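Local coordinates for protein transcriptional regulator, HTH_3 family (Vibrio cholerae, PDB 1Y9Q) that probably binds DNA as a transcription factor, joining a helix-turn-helix domain to a cupin domain that holds zinc and D-methionine, at residues Asn14-Leu19 / Gly42-Gly47; Ser66-Phe71 / Gln76-Glu81. All coordinates share one frame; numbering follows the deposited sequence.

Contact 1 (14-19 / 42-47) joins two helices of the helix-turn-helix bundle, away from the ligand, whereas contact 2 (66-71 / 76-81) stands between that bundle and the cupin domain. Their centres are 15 Å apart, and the two touch directly: Gln-15 NE2 probably hydrogen-bonds to Ala-69 O at 3.1 Å, and Leu-19 CD1 packs 4.2 Å from Phe-70 CD2. Contact 2 is close to the pocket without lining it. The side chain of Leu-78 is about 9 Å from the bound D-methionine, and that of Ser-68 about 13 Å from the zinc ion held by His-122, Glu-128, His-162 and Tyr-164. Phe-67 stacks on the pocket residue Trp-57.

Contact 1: Asn14-Leu19 / Gly42-Gly47; sequences NQLKNL and GQIERG
The carbonyl Glu-45 O accepts a bond from a water at 2.7 Å, and the same water gives its other proton to Asn-14 OD1 at 2.9 Å, bridging the two segments, which share no direct hydrogen bond. Beside this bridge the Glu-45 side chain crosses those of Leu-16 and Lys-17 at about a right angle. Its CG is anti to the carbonyl carbon (chi1 -63°) and the chain runs on extended, which carries the carboxylate to the backbone of helix 5-22, with Glu-45 OE2 3.4 Å from Lys-17 CA. There OE2 forms a salt bridge with Arg-20 NE, one turn further along the helix. The ammonium of Lys-17 leads away: Lys-17 NZ stays 5.9 Å from Glu-45 OE1, so any attraction between them acts over a gap. Helix 38-45 follows helix 27-34 as the second helix of the helix-turn-helix, which in relatives reads the DNA major groove; this contact ties its last turn to helix 5-22. On the buried side Leu-16 CD2 meets the CG2 branch of Ile-44 at 3.7 Å, and both side chains also rest on Ile-59 of helix 53-63. Helix 38-45 is closed by a Schellman motif, in which Gly-47 takes a positive phi of 75° and Gly-47 N bonds back to Ile-44 O at 3.0 Å.

Contact 2: Ser66-Phe71 / Gln76-Glu81; sequences SFSAFF and QLLSSE
Leu-78 reaches Phe-71 and Ser-68 with one methyl each. Its CD1 makes an off-centre CH-pi contact with the Phe-71 ring, 4.2 Å from the centroid and 30° from the ring normal, while its CD2 lies 3.6 Å from Ser-68 OG. With Leu-78 CG anti to the backbone N (chi1 -166°) the branched end swings toward 66-71, and the side chain crosses that of Phe-71 at about a right angle. More loosely, Leu-77 CB and Glu-81 CG approach the same ring obliquely, each 4.3 Å from its nearest ring carbon, Phe-71 CD1 and Phe-71 CE1 respectively.

The next shell fixes both backbones. Phe-71 N bonds to Ser-68 O at 3.0 Å, closing the short 3-10 turn, and that carbonyl oxygen also lies in the plane of the Phe-71 ring, at its edge. In the weakly bonded helix 76-80, Ser-79 OG donates to Gln-76 O at 2.9 Å, in the carbonyl plane, and Leu-77 O receives both Ser-80 N and Glu-81 N. Ser-68 OG finds its polar partners in the cupin domain, Glu-105 OE1 and Tyr-98 N.

The contact thus sits between Gln-11 and Phe-8 of helix 5-22, touched by Leu-77 and Glu-81, and Thr-94 and Pro-97 of strand 90-99, touched by Leu-78.

Contact 1: Asn14-Leu19 / Gly42-Gly47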
loop_
_atom_site.group_PDB
_atom_site.type_symbol
_atom_site.label_atom_id
_atom_site.label_comp_id
_atom_site.label_asym_id
_atom_site.label_seq_id
_atom_site.Cartn_x
_atom_site.Cartn_y
_atom_site.Cartn_z
ATOM N N ASN A 14 -12.915 23.414 1.489
ATOM C CA ASN A 14 -14.030 23.887 2.297
ATOM C C ASN A 14 -14.810 22.789 3.025
ATOM O O ASN A 14 -15.129 22.937 4.204
ATOM C CB ASN A 14 -14.991 24.726 1.446
ATOM C CG ASN A 14 -14.331 25.985 0.883
ATOM O OD1 ASN A 14 -13.410 26.541 1.486
ATOM N ND2 ASN A 14 -14.813 26.445 -0.270
ATOM N N GLN A 15 -15.120 21.691 2.344
ATOM C CA GLN A 15 -15.883 20.626 3.003
ATOM C C GLN A 15 -15.051 19.876 4.042
ATOM O O GLN A 15 -15.575 19.483 5.084
ATOM C CB GLN A 15 -16.458 19.647 1.977
ATOM C CG GLN A 15 -17.394 18.567 2.575
ATOM C CD GLN A 15 -18.575 19.137 3.362
ATOM O OE1 GLN A 15 -18.808 20.349 3.382
ATOM N NE2 GLN A 15 -19.328 18.255 4.012
ATOM N N LEU A 16 -13.759 19.695 3.779
ATOM C CA LEU A 16 -12.899 19.012 4.743
ATOM C C LEU A 16 -12.902 19.793 6.046
ATOM O O LEU A 16 -13.006 19.220 7.128
ATOM C CB LEU A 16 -11.462 18.907 4.232
ATOM C CG LEU A 16 -10.428 18.474 5.286
ATOM C CD1 LEU A 16 -10.871 17.173 5.957
ATOM C CD2 LEU A 16 -9.056 18.306 4.631
ATOM N N LYS A 17 -12.784 21.107 5.929
ATOM C CA LYS A 17 -12.782 21.973 7.101
ATOM C C LYS A 17 -14.116 21.840 7.834
ATOM O O LYS A 17 -14.151 21.723 9.055
ATOM C CB LYS A 17 -12.553 23.426 6.675
ATOM C CG LYS A 17 -12.265 24.373 7.828
ATOM C CD LYS A 17 -12.035 25.791 7.319
ATOM C CE LYS A 17 -11.736 26.753 8.459
ATOM N NZ LYS A 17 -11.444 28.124 7.948
ATOM N N ASN A 18 -15.215 21.846 7.083
ATOM C CA ASN A 18 -16.536 21.722 7.692
ATOM C C ASN A 18 -16.633 20.394 8.442
ATOM O O ASN A 18 -17.013 20.359 9.612
ATOM C CB ASN A 18 -17.629 21.786 6.628
ATOM C CG ASN A 18 -19.005 21.989 7.225
ATOM O OD1 ASN A 18 -19.427 21.242 8.117
ATOM N ND2 ASN A 18 -19.718 23.000 6.734
ATOM N N LEU A 19 -16.287 19.302 7.764
ATOM C CA LEU A 19 -16.336 17.982 8.386
ATOM C C LEU A 19 -15.493 17.950 9.657
ATOM O O LEU A 19 -15.940 17.441 10.693
ATOM C CB LEU A 19 -15.843 16.906 7.406
ATOM C CG LEU A 19 -16.736 16.623 6.187
ATOM C CD1 LEU A 19 -16.037 15.649 5.241
ATOM C CD2 LEU A 19 -18.074 16.046 6.663
ATOM N N GLY A 42 -3.274 20.934 6.511
ATOM C CA GLY A 42 -3.379 22.384 6.512
ATOM C C GLY A 42 -3.379 22.924 5.091
ATOM O O GLY A 42 -4.169 23.804 4.748
ATOM N N GLN A 43 -2.490 22.386 4.260
ATOM C CA GLN A 43 -2.386 22.807 2.866
ATOM C C GLN A 43 -3.676 22.505 2.105
ATOM O O GLN A 43 -4.111 23.294 1.267
ATOM C CB GLN A 43 -1.214 22.101 2.181
ATOM C CG GLN A 43 0.143 22.366 2.831
ATOM C CD GLN A 43 1.286 21.652 2.128
ATOM O OE1 GLN A 43 1.254 20.436 1.937
ATOM N NE2 GLN A 43 2.311 22.407 1.746
ATOM N N ILE A 44 -4.283 21.356 2.388
ATOM C CA ILE A 44 -5.519 20.986 1.712
ATOM C C ILE A 44 -6.640 21.956 2.065
ATOM O O ILE A 44 -7.370 22.419 1.186
ATOM C CB ILE A 44 -5.962 19.549 2.084
ATOM C CG1 ILE A 44 -4.957 18.537 1.527
ATOM C CG2 ILE A 44 -7.355 19.270 1.525
ATOM C CD1 ILE A 44 -5.206 17.096 1.972
ATOM N N GLU A 45 -6.780 22.263 3.349
ATOM C CA GLU A 45 -7.829 23.177 3.778
ATOM C C GLU A 45 -7.606 24.598 3.260
ATOM O O GLU A 45 -8.554 25.373 3.158
ATOM C CB GLU A 45 -7.953 23.195 5.307
ATOM C CG GLU A 45 -8.369 21.863 5.919
ATOM C CD GLU A 45 -8.873 22.000 7.354
ATOM O OE1 GLU A 45 -8.542 23.011 8.015
ATOM O OE2 GLU A 45 -9.594 21.092 7.824
ATOM N N ARG A 46 -6.363 24.941 2.929
ATOM C CA ARG A 46 -6.071 26.277 2.405
ATOM C C ARG A 46 -6.133 26.310 0.880
ATOM O O ARG A 46 -5.948 27.363 0.268
ATOM C CB ARG A 46 -4.689 26.755 2.857
ATOM C CG ARG A 46 -4.615 27.173 4.314
ATOM C CD ARG A 46 -3.359 27.993 4.576
ATOM N NE ARG A 46 -2.137 27.229 4.344
ATOM C CZ ARG A 46 -1.689 26.275 5.154
ATOM N NH1 ARG A 46 -2.361 25.970 6.255
ATOM N NH2 ARG A 46 -0.571 25.624 4.862
ATOM N N GLY A 47 -6.388 25.155 0.274
ATOM C CA GLY A 47 -6.462 25.079 -1.173
ATOM C C GLY A 47 -5.097 25.150 -1.833
ATOM O O GLY A 47 -4.978 25.563 -2.986
HETATM O O HOH W 1 -11.045 26.381 3.175
#

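Contact 2: Ser66-Phe71 / Gln76-Glu81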
loop_
_atom_site.group_PDB
_atom_site.type_symbol
_atom_site.label_atom_id
_atom_site.label_comp_id
_atom_site.label_asym_id
_atom_site.label_seq_id
_atom_site.Cartn_x
_atom_site.Cartn_y
_atom_site.Cartn_z
ATOM N N SER A 66 -17.923 9.017 4.997
ATOM C CA SER A 66 -17.992 8.352 3.704
ATOM C C SER A 66 -17.213 9.196 2.705
ATOM O O SER A 66 -16.904 10.352 2.978
ATOM C CB SER A 66 -19.441 8.255 3.250
ATOM O OG SER A 66 -19.977 9.553 3.069
ATOM N N PHE A 67 -16.905 8.622 1.548
ATOM C CA PHE A 67 -16.188 9.350 0.506
ATOM C C PHE A 67 -17.162 10.432 0.019
ATOM O O PHE A 67 -16.769 11.565 -0.266
ATOM C CB PHE A 67 -15.829 8.389 -0.637
ATOM C CG PHE A 67 -15.066 9.028 -1.770
ATOM C CD1 PHE A 67 -13.699 9.250 -1.673
ATOM C CD2 PHE A 67 -15.723 9.394 -2.943
ATOM C CE1 PHE A 67 -12.990 9.826 -2.729
ATOM C CE2 PHE A 67 -15.025 9.970 -4.006
ATOM C CZ PHE A 67 -13.655 10.185 -3.898
ATOM N N SER A 68 -18.444 10.072 -0.041
ATOM C CA SER A 68 -19.497 10.989 -0.481
ATOM C C SER A 68 -19.581 12.247 0.379
ATOM O O SER A 68 -19.995 13.302 -0.098
ATOM C CB SER A 68 -20.864 10.291 -0.449
ATOM O OG SER A 68 -20.914 9.178 -1.321
ATOM N N ALA A 69 -19.193 12.131 1.647
ATOM C CA ALA A 69 -19.248 13.254 2.579
ATOM C C ALA A 69 -18.440 14.463 2.112
ATOM O O ALA A 69 -18.730 15.599 2.498
ATOM C CB ALA A 69 -18.766 12.808 3.957
ATOM N N PHE A 70 -17.427 14.222 1.285
ATOM C CA PHE A 70 -16.597 15.314 0.782
ATOM C C PHE A 70 -17.346 16.237 -0.178
ATOM O O PHE A 70 -16.838 17.296 -0.548
ATOM C CB PHE A 70 -15.352 14.762 0.087
ATOM C CG PHE A 70 -14.246 14.402 1.031
ATOM C CD1 PHE A 70 -13.810 13.083 1.145
ATOM C CD2 PHE A 70 -13.640 15.383 1.818
ATOM C CE1 PHE A 70 -12.783 12.745 2.032
ATOM C CE2 PHE A 70 -12.616 15.056 2.706
ATOM C CZ PHE A 70 -12.185 13.733 2.814
ATOM N N PHE A 71 -18.554 15.840 -0.567
ATOM C CA PHE A 71 -19.363 16.626 -1.494
ATOM C C PHE A 71 -20.763 16.937 -0.951
ATOM O O PHE A 71 -21.621 17.437 -1.673
ATOM C CB PHE A 71 -19.468 15.864 -2.814
ATOM C CG PHE A 71 -18.134 15.480 -3.388
ATOM C CD1 PHE A 71 -17.480 16.315 -4.285
ATOM C CD2 PHE A 71 -17.506 14.302 -2.989
ATOM C CE1 PHE A 71 -16.215 15.985 -4.776
ATOM C CE2 PHE A 71 -16.246 13.962 -3.469
ATOM C CZ PHE A 71 -15.596 14.807 -4.365
ATOM N N GLN A 76 -24.958 17.455 -5.863
ATOM C CA GLN A 76 -24.962 17.406 -7.324
ATOM C C GLN A 76 -23.579 17.157 -7.933
ATOM O O GLN A 76 -23.445 16.405 -8.903
ATOM C CB GLN A 76 -25.532 18.715 -7.879
ATOM C CG GLN A 76 -25.461 18.844 -9.394
ATOM C CD GLN A 76 -25.888 20.217 -9.884
ATOM O OE1 GLN A 76 -27.035 20.629 -9.696
ATOM N NE2 GLN A 76 -24.963 20.935 -10.511
ATOM N N LEU A 77 -22.557 17.793 -7.363
ATOM C CA LEU A 77 -21.186 17.666 -7.851
ATOM C C LEU A 77 -20.696 16.232 -7.995
ATOM O O LEU A 77 -19.989 15.901 -8.949
ATOM C CB LEU A 77 -20.223 18.412 -6.925
ATOM C CG LEU A 77 -20.364 19.930 -6.834
ATOM C CD1 LEU A 77 -19.347 20.470 -5.837
ATOM C CD2 LEU A 77 -20.156 20.550 -8.208
ATOM N N LEU A 78 -21.068 15.390 -7.040
ATOM C CA LEU A 78 -20.644 13.996 -7.035
ATOM C C LEU A 78 -20.994 13.243 -8.323
ATOM O O LEU A 78 -20.154 12.530 -8.876
ATOM C CB LEU A 78 -21.245 13.293 -5.814
ATOM C CG LEU A 78 -20.703 11.924 -5.397
ATOM C CD1 LEU A 78 -19.182 11.950 -5.334
ATOM C CD2 LEU A 78 -21.294 11.555 -4.042
ATOM N N SER A 79 -22.220 13.415 -8.808
ATOM C CA SER A 79 -22.656 12.732 -10.027
ATOM C C SER A 79 -21.946 13.226 -11.291
ATOM O O SER A 79 -22.028 12.588 -12.339
ATOM C CB SER A 79 -24.170 12.885 -10.209
ATOM O OG SER A 79 -24.516 14.228 -10.499
ATOM N N SER A 80 -21.256 14.359 -11.192
ATOM C CA SER A 80 -20.543 14.914 -12.343
ATOM C C SER A 80 -19.026 14.813 -12.193
ATOM O O SER A 80 -18.288 14.926 -13.170
ATOM C CB SER A 80 -20.938 16.381 -12.552
ATOM O OG SER A 80 -22.302 16.493 -12.920
ATOM N N GLU A 81 -18.567 14.602 -10.964
ATOM C CA GLU A 81 -17.140 14.488 -10.688
ATOM C C GLU A 81 -16.613 13.127 -11.146
ATOM O O GLU A 81 -16.579 12.169 -10.370
ATOM C CB GLU A 81 -16.891 14.679 -9.188
ATOM C CG GLU A 81 -15.427 14.769 -8.777
ATOM C CD GLU A 81 -14.684 15.907 -9.460
ATOM O OE1 GLU A 81 -15.344 16.836 -9.973
ATOM O OE2 GLU A 81 -13.434 15.878 -9.474
#